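Local structure of type II antifreeze protein (Brachyopsis rostratus, 2ZIB) at residues Ser70-Ala75 with Asp102-Met107; Lys95-Leu100 with Trp115-Cys120; Cys21-Ala26 with Ser126-Ala131; Leu45-Ser50 with Trp80-Pro85; Thr15-Arg20 with Leu51-Tyr56. The protein binds to ice crystals and inhibits their growth, which protects the blood of the fish from freezing in sea water below zero. All blocks are in the same frame, centred on the assembly; numbering follows the deposited sequence.

How the contacts relate
All five contacts lie in one C-type lectin fold. Contact 3 joins strands 20-26 and 124-131, distant in sequence; contacts 1, 2 and 4 fall between them along the chain. Contact 5 sits about 11 Å away, centre to centre, and sets the hairpin of strands 15-17 and 20-26 beside helix 51-60; T15 and F22 share a backbone hydrogen bond. Contact 4 borders contact 3 at A46 and I127, and R20 of contact 5 bonds to S47. Contacts 1 and 2, with centres about 6 Å apart, share neighbouring strands 104-107 and 115-118 and the C104-C120 disulfide. They lie on the opposite side of the chain centre from contacts 3 and 5. Both hold parts of the long loop region to the sheet.

Contact 1: residues Ser70-Ala75 with Asp102-Met107; sequences SACKVA and DCCMQM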
# COMPACT_ATOMS: atom_id res chain seq x y z
N SER A 70 1.93 0.13 8.69
CA SER A 70 1.25 0.32 9.97
C SER A 70 2.29 0.61 11.05
O SER A 70 3.47 0.27 10.90
CB SER A 70 0.36 -0.90 10.35
OG SER A 70 1.16 -2.06 10.61
N ALA A 71 1.82 1.24 12.13
CA ALA A 71 2.68 1.59 13.28
C ALA A 71 1.84 1.42 14.53
O ALA A 71 1.64 2.34 15.31
CB ALA A 71 3.21 3.04 13.14
N CYS A 72 1.37 0.20 14.74
CA CYS A 72 0.37 -0.08 15.75
C CYS A 72 0.92 -0.73 17.00
O CYS A 72 0.17 -0.99 17.93
CB CYS A 72 -0.76 -0.97 15.16
SG CYS A 72 -1.62 -0.17 13.78
N LYS A 73 2.22 -1.00 17.02
CA LYS A 73 2.86 -1.61 18.19
C LYS A 73 3.62 -0.58 19.01
O LYS A 73 3.43 -0.43 20.23
CB LYS A 73 3.78 -2.77 17.75
CG LYS A 73 3.07 -3.97 17.17
CD LYS A 73 4.07 -5.04 16.75
CE LYS A 73 3.42 -6.09 15.84
NZ LYS A 73 4.24 -7.36 15.84
N VAL A 74 4.54 0.11 18.36
CA VAL A 74 5.34 1.20 18.96
C VAL A 74 4.96 2.46 18.17
O VAL A 74 5.06 2.48 16.94
CB VAL A 74 6.85 0.89 18.82
CG1 VAL A 74 7.65 2.14 19.21
CG2 VAL A 74 7.25 -0.31 19.73
N ALA A 75 4.51 3.49 18.89
CA ALA A 75 3.99 4.69 18.22
C ALA A 75 5.04 5.25 17.27
O ALA A 75 6.23 5.39 17.66
CB ALA A 75 3.58 5.74 19.24
N ASP A 102 -4.64 5.78 15.47
CA ASP A 102 -4.81 6.03 14.05
C ASP A 102 -3.52 5.56 13.36
O ASP A 102 -2.69 6.39 12.96
CB ASP A 102 -4.97 7.55 13.80
CG ASP A 102 -6.29 8.13 14.24
OD1 ASP A 102 -6.79 7.82 15.35
OD2 ASP A 102 -6.92 8.90 13.48
N CYS A 103 -3.35 4.24 13.25
CA CYS A 103 -2.00 3.70 13.00
C CYS A 103 -1.84 2.92 11.71
O CYS A 103 -0.84 2.26 11.53
CB CYS A 103 -1.52 2.89 14.23
SG CYS A 103 -2.54 1.43 14.61
N CYS A 104 -2.79 3.11 10.79
CA CYS A 104 -2.68 2.45 9.48
C CYS A 104 -2.44 3.47 8.35
O CYS A 104 -3.06 4.56 8.31
CB CYS A 104 -3.95 1.66 9.21
SG CYS A 104 -3.98 0.08 10.06
N MET A 105 -1.57 3.12 7.40
CA MET A 105 -1.17 4.04 6.34
C MET A 105 -2.04 3.94 5.11
O MET A 105 -2.32 2.84 4.62
CB MET A 105 0.26 3.69 5.97
CG MET A 105 0.92 4.59 4.92
SD MET A 105 2.43 3.86 4.25
CE MET A 105 3.62 4.12 5.57
N GLN A 106 -2.41 5.09 4.57
CA GLN A 106 -3.12 5.12 3.31
C GLN A 106 -2.51 6.18 2.39
O GLN A 106 -1.91 7.14 2.86
CB GLN A 106 -4.60 5.47 3.46
CG GLN A 106 -4.87 6.73 4.22
CD GLN A 106 -6.33 7.09 4.31
OE1 GLN A 106 -6.68 8.23 3.96
NE2 GLN A 106 -7.18 6.18 4.76
N MET A 107 -2.74 6.00 1.09
CA MET A 107 -2.61 7.11 0.12
C MET A 107 -3.91 7.90 0.23
O MET A 107 -5.02 7.31 0.08
CB MET A 107 -2.41 6.58 -1.30
CG MET A 107 -1.14 5.74 -1.43
SD MET A 107 -1.03 4.91 -3.04
CE MET A 107 0.17 5.84 -3.87
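C72 and C103 form a disulfide, with C72 SG 2.0 Å from C103 SG. It ties the long loop region of this C-type lectin fold to a classic beta bulge at the start of strand 104-107. The torsion about the sulfur-sulfur bond is 101°, near the right angle usual for disulfides. With C72 SG anti to its own carbonyl carbon (chi1 -61°) and C103 SG between its backbone N and carbonyl carbon (chi1 62°), the two sulfurs meet. Beside the bridge, C103 CB packs 3.4 Å from A71 O.

The backbones also meet. A71 N donates to C103 O at 2.9 Å, in the plane of the carbonyl. The same oxygen lies 3.3 Å from S70 CA, a CA-H...O contact, so two consecutive residues, S70 and A71, converge on it. S70 and C104 follow as an antiparallel non-hydrogen-bonded pair, with their CA atoms 4.5 Å apart. Their side chains share one face, where W31 of helix 31-40 packs on both.

The next shell fixes the strand. C103 and C104 both face L118 of strand 115-118, which defines the bulge, and C104 is hydrogen-bonded to L118 through the backbone. C103 is buried, whereas C72 is exposed, so the bridge runs from the interior to the surface. A second disulfide, C104 to C120, lies close by: C104 SG is 4.4 Å from C72 SG.

Contact 2: residues Lys95-Leu100 with Trp115-Cys120; sequences KPNDIL and WDDLPC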
# COMPACT_ATOMS: atom_id res chain seq x y z
N LYS A 95 2.20 15.25 8.49
CA LYS A 95 1.97 13.83 8.83
C LYS A 95 3.28 13.07 8.85
O LYS A 95 4.27 13.51 8.23
CB LYS A 95 0.97 13.27 7.77
CG LYS A 95 -0.29 14.13 7.60
CD LYS A 95 -1.02 14.34 8.90
CE LYS A 95 -2.15 15.29 8.62
NZ LYS A 95 -3.04 15.48 9.83
N PRO A 96 3.35 11.92 9.51
CA PRO A 96 2.26 11.26 10.22
C PRO A 96 1.99 11.86 11.59
O PRO A 96 2.88 12.45 12.18
CB PRO A 96 2.80 9.81 10.35
CG PRO A 96 4.32 9.96 10.47
CD PRO A 96 4.61 11.14 9.55
N ASN A 97 0.78 11.71 12.12
CA ASN A 97 0.54 12.17 13.52
C ASN A 97 1.12 11.19 14.54
O ASN A 97 1.41 11.63 15.66
CB ASN A 97 -0.93 12.43 13.85
CG ASN A 97 -1.39 13.74 13.38
OD1 ASN A 97 -1.12 14.81 13.99
ND2 ASN A 97 -2.10 13.69 12.27
N ASP A 98 1.33 9.92 14.15
CA ASP A 98 1.95 8.94 15.05
C ASP A 98 1.16 8.80 16.37
O ASP A 98 1.74 8.58 17.45
CB ASP A 98 3.43 9.26 15.30
CG ASP A 98 4.27 9.00 14.09
OD1 ASP A 98 3.82 8.26 13.15
OD2 ASP A 98 5.44 9.43 14.06
N ILE A 99 -0.16 8.90 16.30
CA ILE A 99 -1.03 8.58 17.43
C ILE A 99 -1.45 7.12 17.28
O ILE A 99 -1.93 6.73 16.20
CB ILE A 99 -2.26 9.57 17.47
CG1 ILE A 99 -1.82 11.04 17.54
CG2 ILE A 99 -3.15 9.24 18.64
CD1 ILE A 99 -2.93 12.06 17.13
N LEU A 100 -1.32 6.31 18.33
CA LEU A 100 -1.55 4.88 18.18
C LEU A 100 -3.00 4.52 17.78
O LEU A 100 -3.22 3.51 17.11
CB LEU A 100 -1.20 4.12 19.48
CG LEU A 100 0.30 3.87 19.66
CD1 LEU A 100 0.58 3.47 21.09
CD2 LEU A 100 0.78 2.74 18.77
N TRP A 115 0.79 10.32 1.77
CA TRP A 115 0.35 9.35 2.77
C TRP A 115 -0.13 9.99 4.07
O TRP A 115 0.33 11.07 4.46
CB TRP A 115 1.50 8.41 3.14
CG TRP A 115 2.15 7.72 1.97
CD1 TRP A 115 1.74 7.65 0.65
CD2 TRP A 115 3.39 7.05 2.04
NE1 TRP A 115 2.66 6.92 -0.09
CE2 TRP A 115 3.69 6.56 0.74
CE3 TRP A 115 4.31 6.80 3.09
CZ2 TRP A 115 4.87 5.82 0.45
CZ3 TRP A 115 5.49 6.04 2.80
CH2 TRP A 115 5.74 5.58 1.49
N ASP A 116 -1.05 9.32 4.76
CA ASP A 116 -1.52 9.75 6.06
C ASP A 116 -1.83 8.52 6.88
O ASP A 116 -2.08 7.44 6.31
CB ASP A 116 -2.72 10.68 5.90
CG ASP A 116 -3.07 11.50 7.12
OD1 ASP A 116 -2.34 11.48 8.14
OD2 ASP A 116 -4.08 12.23 7.05
N ASP A 117 -1.83 8.70 8.20
CA ASP A 117 -2.13 7.61 9.13
C ASP A 117 -3.51 7.81 9.71
O ASP A 117 -3.81 8.84 10.31
CB ASP A 117 -1.01 7.45 10.19
CG ASP A 117 -0.62 8.70 10.96
OD1 ASP A 117 -0.80 9.88 10.55
OD2 ASP A 117 0.00 8.50 12.04
N LEU A 118 -4.38 6.83 9.44
CA LEU A 118 -5.82 6.92 9.76
C LEU A 118 -6.19 5.74 10.66
O LEU A 118 -5.43 4.76 10.76
CB LEU A 118 -6.64 6.80 8.46
CG LEU A 118 -6.90 8.09 7.70
CD1 LEU A 118 -7.85 9.00 8.41
CD2 LEU A 118 -5.64 8.89 7.28
N PRO A 119 -7.39 5.77 11.27
CA PRO A 119 -7.86 4.59 12.01
C PRO A 119 -7.95 3.37 11.09
O PRO A 119 -8.57 3.43 10.03
CB PRO A 119 -9.23 5.02 12.51
CG PRO A 119 -9.16 6.53 12.54
CD PRO A 119 -8.36 6.89 11.31
N CYS A 120 -7.38 2.26 11.54
CA CYS A 120 -7.37 1.04 10.76
C CYS A 120 -8.80 0.56 10.40
O CYS A 120 -8.95 -0.05 9.33
CB CYS A 120 -6.62 -0.04 11.55
SG CYS A 120 -4.87 0.40 11.85
O HOH W 1 -4.76 13.62 9.23
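D117 receives two backbone N-H groups, one on each carboxylate oxygen. N97 N donates to D117 OD1 at 2.9 Å, and D98 N donates to D117 OD2 at 2.9 Å. Both bonds use syn lone pairs, so the carboxylate grips two consecutive amides of the loop. Set between its backbone N and carbonyl carbon (chi1 53°), D117 CG carries the carboxylate toward the N97 and D98 amides. P96, preceded by a cis peptide bond, lays its CB 3.5 Å from D117 OD2.

D116 is served differently. Its OD1 accepts from D117 N at 2.8 Å, met from above the carboxylate plane. The carbon chain of K95 passes over this same oxygen, with K95 CD 3.2 Å from D116 OD1. K95 NZ lies too far from D116 OD1 for a salt bridge. Instead, water 1 accepts from K95 NZ at 2.6 Å and donates to D116 OD2 at 2.7 Å. D98 OD1 bonds to W78 NE1 while lying 4.0 Å from D117 OD2.

The sequence K95-P96-N97 and the run W115-D116-D117 recall the EPN and WND motifs that bind calcium in many C-type lectins. This protein works without calcium. Here the carboxylate of D117 is taken up by backbone amides and K95 brings a positive group near D116. The contact is consistent with a loop held by protein hydrogen bonds and water; the two amides and K95 probably offset some of the acidic charge.

Contact 3: residues Cys21-Ala26 with Ser126-Ala131; sequences CFYSEA and SICAKA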
# COMPACT_ATOMS: atom_id res chain seq x y z
N CYS A 21 3.99 -7.12 -9.36
CA CYS A 21 2.62 -7.12 -9.88
C CYS A 21 1.70 -6.48 -8.86
O CYS A 21 1.87 -6.70 -7.65
CB CYS A 21 2.14 -8.56 -10.13
SG CYS A 21 3.08 -9.39 -11.41
N PHE A 22 0.75 -5.68 -9.36
CA PHE A 22 -0.13 -4.89 -8.49
C PHE A 22 -1.58 -5.24 -8.78
O PHE A 22 -1.98 -5.47 -9.92
CB PHE A 22 0.13 -3.40 -8.73
CG PHE A 22 1.50 -2.99 -8.28
CD1 PHE A 22 2.62 -3.16 -9.12
CD2 PHE A 22 1.71 -2.49 -6.99
CE1 PHE A 22 3.89 -2.82 -8.70
CE2 PHE A 22 3.01 -2.15 -6.54
CZ PHE A 22 4.09 -2.30 -7.40
N TYR A 23 -2.38 -5.25 -7.72
CA TYR A 23 -3.82 -5.52 -7.81
C TYR A 23 -4.62 -4.42 -7.16
O TYR A 23 -4.43 -4.14 -5.98
CB TYR A 23 -4.12 -6.85 -7.11
CG TYR A 23 -5.59 -7.21 -7.26
CD1 TYR A 23 -6.04 -7.72 -8.47
CD2 TYR A 23 -6.50 -7.01 -6.24
CE1 TYR A 23 -7.39 -8.03 -8.65
CE2 TYR A 23 -7.87 -7.30 -6.38
CZ TYR A 23 -8.29 -7.79 -7.61
OH TYR A 23 -9.62 -8.10 -7.81
N SER A 24 -5.53 -3.83 -7.93
CA SER A 24 -6.39 -2.79 -7.42
C SER A 24 -7.68 -3.43 -6.90
O SER A 24 -8.46 -3.94 -7.69
CB SER A 24 -6.65 -1.75 -8.52
OG SER A 24 -7.51 -0.76 -8.01
N GLU A 25 -7.84 -3.43 -5.57
CA GLU A 25 -9.02 -3.96 -4.92
C GLU A 25 -10.02 -2.83 -4.72
O GLU A 25 -9.85 -1.95 -3.85
CB GLU A 25 -8.65 -4.58 -3.56
CG GLU A 25 -9.86 -5.08 -2.76
CD GLU A 25 -10.66 -6.10 -3.52
OE1 GLU A 25 -10.22 -7.27 -3.61
OE2 GLU A 25 -11.73 -5.74 -4.06
N ALA A 26 -11.06 -2.82 -5.54
CA ALA A 26 -12.08 -1.76 -5.50
C ALA A 26 -13.03 -1.92 -4.32
O ALA A 26 -13.70 -0.95 -3.92
CB ALA A 26 -12.88 -1.80 -6.81
N SER A 126 -8.07 -0.61 -1.82
CA SER A 126 -6.70 -0.94 -1.45
C SER A 126 -5.94 -1.39 -2.67
O SER A 126 -6.51 -1.66 -3.74
CB SER A 126 -6.72 -2.00 -0.35
OG SER A 126 -7.45 -3.18 -0.77
N ILE A 127 -4.65 -1.57 -2.48
CA ILE A 127 -3.77 -2.06 -3.54
C ILE A 127 -2.83 -3.11 -2.98
O ILE A 127 -2.19 -2.89 -1.92
CB ILE A 127 -3.03 -0.94 -4.28
CG1 ILE A 127 -2.23 -1.46 -5.47
CG2 ILE A 127 -2.28 -0.10 -3.36
CD1 ILE A 127 -2.65 -0.82 -6.83
N CYS A 128 -2.81 -4.27 -3.66
CA CYS A 128 -1.89 -5.35 -3.27
C CYS A 128 -0.71 -5.40 -4.21
O CYS A 128 -0.79 -4.93 -5.35
CB CYS A 128 -2.59 -6.73 -3.38
SG CYS A 128 -4.18 -6.88 -2.51
N ALA A 129 0.38 -6.03 -3.74
CA ALA A 129 1.53 -6.30 -4.60
C ALA A 129 2.10 -7.67 -4.29
O ALA A 129 1.93 -8.19 -3.17
CB ALA A 129 2.60 -5.23 -4.40
N LYS A 130 2.80 -8.22 -5.28
CA LYS A 130 3.58 -9.46 -5.09
C LYS A 130 4.60 -9.52 -6.23
O LYS A 130 4.52 -8.76 -7.21
CB LYS A 130 2.71 -10.72 -5.09
CG LYS A 130 1.88 -10.98 -6.37
CD LYS A 130 0.88 -12.10 -6.13
CE LYS A 130 0.01 -12.35 -7.33
NZ LYS A 130 -1.02 -13.41 -7.01
N ALA A 131 5.58 -10.42 -6.11
CA ALA A 131 6.59 -10.55 -7.16
C ALA A 131 5.98 -10.99 -8.48
O ALA A 131 5.04 -11.81 -8.52
CB ALA A 131 7.60 -11.56 -6.73
O HOH W 2 -7.79 0.35 -5.52
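C21-A26 and S126-A131 run antiparallel, their axes 4.5 Å apart at closest and at 158° to each other. Six backbone hydrogen bonds link them, two in each of the pairs C21-K130, Y23-C128 and E25-S126. The straightest is C21 N to K130 O, at 2.8 Å. F22-A129 and S24-I127 are non-hydrogen-bonded pairs. CA atoms of these pairs make CA-H...O contacts instead, such as A129 CA to C21 O at 3.1 Å.

F22, S24, I127 and A129 share one face. With its CG anti to the carbonyl carbon (chi1 -66°), F22 packs its CE2 3.8 Å from A129 CB. I127 CG1 sits at the edge of the F22 ring. Water 2 joins S24 OG to S126 O. On the other face, Y23 CB meets C128 CB at 4.0 Å, and E25 CB lies 3.3 Å from S126 OG.

Joining an early strand to the last one is characteristic of the C-type lectin fold. Disulfides tie the two strands to other parts: C21 to C10, and C128 to C38 of helix 31-40. F22 and I127 pack on I57 of helix 51-60. Strand 20-26 pairs next with strand 15-17, and strand 124-131 with strands 44-45 and 65-67.

Contact 4: residues Leu45-Ser50 with Trp80-Pro85; sequences LASIHS and WTDGTP
S47 and D82 are joined by a hydrogen bond. Set between its backbone N and carbonyl carbon (chi1 65°), S47 OG donates to D82 OD2 at 2.7 Å, on the syn side. The same hydroxyl accepts from H49 NE2 at 2.8 Å. D82 OD1 takes two donors from one face of its plane, T84 OG1 at 2.7 Å and T84 N at 3.0 Å, the latter an Asx turn. T84 OG1 and P85 O lie at the edge of the H49 ring. H49 ND1 bonds to D87 OD1, so the imidazole may carry protons on both nitrogens.

These bonds hold the type I turn W80-G83, in the long loop region of the C-type lectin fold, against the segment that leads into helix 51-60.

S47 CB lies over the face of the W80 five-membered ring, 3.5 Å from the centroid, a CH-pi contact. The H49 ring meets that of W80 obliquely.

Three waters bridge the segments. Water 3 donates to L45 O and T81 OG1, which also hydrogen-bonds to E35 OE1, and accepts from D82 N. Water 4 joins L45 O, S47 N and D82 OD2. Water 5 accepts from W80 NE1 at 3.0 Å and lies 2.8 Å from I48 O, probably donating.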
# COMPACT_ATOMS: atom_id res chain seq x y z
N LEU A 45 -0.68 -5.94 1.12
CA LEU A 45 -0.87 -4.54 0.73
C LEU A 45 0.45 -3.99 0.17
O LEU A 45 1.52 -4.34 0.69
CB LEU A 45 -1.30 -3.74 1.96
CG LEU A 45 -2.77 -3.92 2.34
CD1 LEU A 45 -3.04 -3.28 3.71
CD2 LEU A 45 -3.72 -3.34 1.30
N ALA A 46 0.38 -3.12 -0.81
CA ALA A 46 1.61 -2.69 -1.47
C ALA A 46 2.51 -1.90 -0.53
O ALA A 46 2.07 -0.98 0.18
CB ALA A 46 1.27 -1.82 -2.66
N SER A 47 3.82 -2.20 -0.61
CA SER A 47 4.85 -1.30 -0.09
C SER A 47 5.37 -0.44 -1.24
O SER A 47 5.31 -0.85 -2.42
CB SER A 47 5.96 -2.11 0.56
OG SER A 47 6.61 -2.89 -0.42
N ILE A 48 5.89 0.74 -0.91
CA ILE A 48 6.31 1.73 -1.89
C ILE A 48 7.71 2.22 -1.56
O ILE A 48 8.00 2.61 -0.42
CB ILE A 48 5.33 2.90 -1.90
CG1 ILE A 48 3.88 2.43 -2.14
CG2 ILE A 48 5.78 3.96 -2.94
CD1 ILE A 48 2.85 3.53 -2.29
N HIS A 49 8.61 2.15 -2.55
CA HIS A 49 10.05 2.31 -2.27
C HIS A 49 10.71 3.39 -3.08
O HIS A 49 11.92 3.56 -2.98
CB HIS A 49 10.76 0.97 -2.50
CG HIS A 49 10.25 -0.08 -1.58
ND1 HIS A 49 10.60 -0.10 -0.26
CD2 HIS A 49 9.31 -1.04 -1.74
CE1 HIS A 49 9.92 -1.04 0.36
NE2 HIS A 49 9.14 -1.65 -0.53
N SER A 50 9.92 4.14 -3.85
CA SER A 50 10.45 5.25 -4.66
C SER A 50 9.33 6.11 -5.12
O SER A 50 8.17 5.68 -5.15
CB SER A 50 11.19 4.75 -5.91
OG SER A 50 10.30 4.09 -6.76
N TRP A 80 6.31 -2.14 6.85
CA TRP A 80 5.50 -2.69 5.77
C TRP A 80 5.10 -4.13 6.07
O TRP A 80 5.96 -4.91 6.54
CB TRP A 80 6.27 -2.68 4.45
CG TRP A 80 6.65 -1.32 3.90
CD1 TRP A 80 7.92 -0.83 3.69
CD2 TRP A 80 5.76 -0.30 3.39
NE1 TRP A 80 7.89 0.42 3.15
CE2 TRP A 80 6.57 0.77 2.92
CE3 TRP A 80 4.36 -0.20 3.26
CZ2 TRP A 80 6.02 1.93 2.36
CZ3 TRP A 80 3.81 0.95 2.69
CH2 TRP A 80 4.65 2.01 2.25
N THR A 81 3.88 -4.52 5.73
CA THR A 81 3.48 -5.91 6.01
C THR A 81 4.30 -6.95 5.23
O THR A 81 4.38 -8.10 5.65
CB THR A 81 2.02 -6.14 5.68
OG1 THR A 81 1.78 -5.76 4.32
CG2 THR A 81 1.09 -5.35 6.62
N ASP A 82 4.91 -6.54 4.12
CA ASP A 82 5.72 -7.49 3.35
C ASP A 82 7.16 -7.58 3.88
O ASP A 82 7.96 -8.31 3.29
CB ASP A 82 5.72 -7.16 1.86
CG ASP A 82 6.33 -5.82 1.53
OD1 ASP A 82 6.93 -5.16 2.41
OD2 ASP A 82 6.27 -5.41 0.34
N GLY A 83 7.50 -6.89 4.96
CA GLY A 83 8.84 -7.00 5.53
C GLY A 83 9.92 -6.20 4.82
O GLY A 83 11.08 -6.24 5.25
N THR A 84 9.59 -5.46 3.76
CA THR A 84 10.59 -4.68 3.04
C THR A 84 10.93 -3.42 3.82
O THR A 84 10.19 -3.02 4.71
CB THR A 84 10.10 -4.32 1.63
OG1 THR A 84 8.92 -3.51 1.72
CG2 THR A 84 9.79 -5.58 0.80
N PRO A 85 12.07 -2.78 3.50
CA PRO A 85 12.46 -1.61 4.27
C PRO A 85 11.59 -0.37 4.07
O PRO A 85 11.07 -0.20 2.96
CB PRO A 85 13.91 -1.34 3.78
CG PRO A 85 14.11 -2.08 2.56
CD PRO A 85 13.09 -3.17 2.50
O HOH W 3 3.53 -4.28 2.64
O HOH W 4 3.90 -5.28 -1.11
O HOH W 5 9.34 2.72 2.00

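Contact 5: residues Thr15-Arg20 with Leu51-Tyr56; sequences TLHGQR and LEEQLY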
# COMPACT_ATOMS: atom_id res chain seq x y z
N THR A 15 -1.24 -6.00 -12.62
CA THR A 15 -0.49 -5.22 -13.60
C THR A 15 0.97 -5.13 -13.22
O THR A 15 1.32 -5.07 -12.02
CB THR A 15 -1.10 -3.84 -13.79
OG1 THR A 15 -1.13 -3.12 -12.53
CG2 THR A 15 -2.49 -3.96 -14.32
N LEU A 16 1.82 -5.11 -14.23
CA LEU A 16 3.25 -5.18 -14.05
C LEU A 16 3.91 -3.80 -13.94
O LEU A 16 3.69 -2.93 -14.77
CB LEU A 16 3.84 -5.96 -15.26
CG LEU A 16 5.36 -6.14 -15.24
CD1 LEU A 16 5.86 -7.04 -14.10
CD2 LEU A 16 5.80 -6.71 -16.56
N HIS A 17 4.74 -3.62 -12.91
CA HIS A 17 5.69 -2.50 -12.89
C HIS A 17 7.01 -3.02 -12.38
O HIS A 17 7.09 -3.54 -11.27
CB HIS A 17 5.23 -1.33 -11.98
CG HIS A 17 6.28 -0.26 -11.86
ND1 HIS A 17 7.24 -0.24 -10.86
CD2 HIS A 17 6.61 0.74 -12.70
CE1 HIS A 17 8.07 0.77 -11.06
NE2 HIS A 17 7.74 1.35 -12.20
N GLY A 18 8.08 -2.93 -13.19
CA GLY A 18 9.37 -3.42 -12.75
C GLY A 18 9.32 -4.92 -12.51
O GLY A 18 8.96 -5.70 -13.43
N GLN A 19 9.69 -5.32 -11.30
CA GLN A 19 9.73 -6.74 -10.94
C GLN A 19 8.47 -7.15 -10.13
O GLN A 19 8.46 -8.23 -9.51
CB GLN A 19 10.97 -6.99 -10.08
CG GLN A 19 12.31 -6.63 -10.77
CD GLN A 19 12.48 -7.50 -11.97
OE1 GLN A 19 12.45 -7.01 -13.10
NE2 GLN A 19 12.62 -8.82 -11.74
N ARG A 20 7.46 -6.27 -10.05
CA ARG A 20 6.30 -6.50 -9.17
C ARG A 20 4.99 -6.45 -9.95
O ARG A 20 4.89 -5.79 -11.00
CB ARG A 20 6.32 -5.45 -8.05
CG ARG A 20 7.59 -5.49 -7.20
CD ARG A 20 7.65 -4.31 -6.24
NE ARG A 20 6.71 -4.49 -5.14
CZ ARG A 20 6.36 -3.49 -4.31
NH1 ARG A 20 6.75 -2.24 -4.53
NH2 ARG A 20 5.55 -3.76 -3.29
N LEU A 51 9.67 7.31 -5.59
CA LEU A 51 8.66 8.14 -6.22
C LEU A 51 8.16 7.48 -7.48
O LEU A 51 6.99 7.61 -7.82
CB LEU A 51 9.20 9.55 -6.53
CG LEU A 51 8.14 10.49 -7.13
CD1 LEU A 51 6.86 10.79 -6.32
CD2 LEU A 51 8.84 11.84 -7.49
N GLU A 52 9.04 6.75 -8.18
CA GLU A 52 8.57 6.00 -9.35
C GLU A 52 7.41 5.05 -9.04
O GLU A 52 6.41 5.01 -9.77
CB GLU A 52 9.74 5.21 -9.92
CG GLU A 52 9.52 4.49 -11.22
CD GLU A 52 10.86 4.15 -11.86
OE1 GLU A 52 11.64 3.35 -11.26
OE2 GLU A 52 11.17 4.71 -12.92
N GLU A 53 7.55 4.31 -7.95
CA GLU A 53 6.46 3.41 -7.52
C GLU A 53 5.24 4.18 -7.06
O GLU A 53 4.12 3.82 -7.42
CB GLU A 53 6.97 2.48 -6.42
CG GLU A 53 7.76 1.33 -7.00
CD GLU A 53 8.16 0.30 -5.98
OE1 GLU A 53 8.08 0.57 -4.76
OE2 GLU A 53 8.54 -0.83 -6.38
N GLN A 54 5.45 5.27 -6.32
CA GLN A 54 4.36 6.14 -5.86
C GLN A 54 3.54 6.56 -7.07
O GLN A 54 2.32 6.52 -7.05
CB GLN A 54 4.94 7.36 -5.13
CG GLN A 54 3.92 8.45 -4.76
CD GLN A 54 3.00 8.07 -3.58
OE1 GLN A 54 3.21 7.05 -2.91
NE2 GLN A 54 1.98 8.88 -3.35
N LEU A 55 4.22 7.05 -8.11
CA LEU A 55 3.52 7.56 -9.27
C LEU A 55 2.86 6.44 -10.08
O LEU A 55 1.77 6.63 -10.61
CB LEU A 55 4.50 8.37 -10.15
CG LEU A 55 5.03 9.68 -9.53
CD1 LEU A 55 6.13 10.29 -10.48
CD2 LEU A 55 3.87 10.70 -9.24
N TYR A 56 3.51 5.28 -10.18
CA TYR A 56 2.84 4.17 -10.85
C TYR A 56 1.53 3.78 -10.13
O TYR A 56 0.48 3.57 -10.76
CB TYR A 56 3.76 2.93 -10.88
CG TYR A 56 3.06 1.73 -11.47
CD1 TYR A 56 2.94 1.60 -12.86
CD2 TYR A 56 2.49 0.74 -10.67
CE1 TYR A 56 2.25 0.52 -13.45
CE2 TYR A 56 1.80 -0.34 -11.24
CZ TYR A 56 1.70 -0.45 -12.62
OH TYR A 56 1.03 -1.53 -13.16
O HOH W 6 1.22 -1.78 -15.83
O HOH W 7 7.76 -1.96 -8.71
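The hairpin of strands 15-17 and 20-26 meets the first turns of helix 51-60 here, through T15, H17 and R20 on one side and E52, E53 and Y56 on the other. A type II' turn from H17 to R20 closes the hairpin, with G18 at its positive-phi position.

H17 and Y56 form the middle of the contact. H17 CB lies over the centre of the Y56 ring, 3.5 Å from the centroid, in a CH-pi contact. The CG of H17 is anti to its backbone N (chi1 174°). H17 CG and CD2 come near Y56 CG and CD1, and Y56 CB lies over one face of the imidazole, toward its rim. The two rings are oblique, with planes at 33°. F22 packs on Y56 as well.

The far end of Y56 is polar. Y56 OH and T15 OG1 share a hydrogen bond of 2.8 Å. Water 6 bonds to the same OH and donates to L16 O.

R20 and E53 form a salt bridge, with R20 NH1 2.9 Å from E53 OE2. The oxygen lies near the guanidinium plane, but the nitrogen meets it from above the carboxylate plane. R20 NH1 also donates to S47 O, and E53 OE1 accepts from H49 N. Water 7 connects H17 O, H17 ND1 and E53 OE2, donating to that carboxylate at 2.7 Å.

Both glutamates approach the imidazole: H17 NE2 is 4.5 Å from E52 OE1, and H17 ND1 is 4.7 Å from E53 OE2. Their charges would probably make protonation of H17 easier, though R20 offsets part of that of E53.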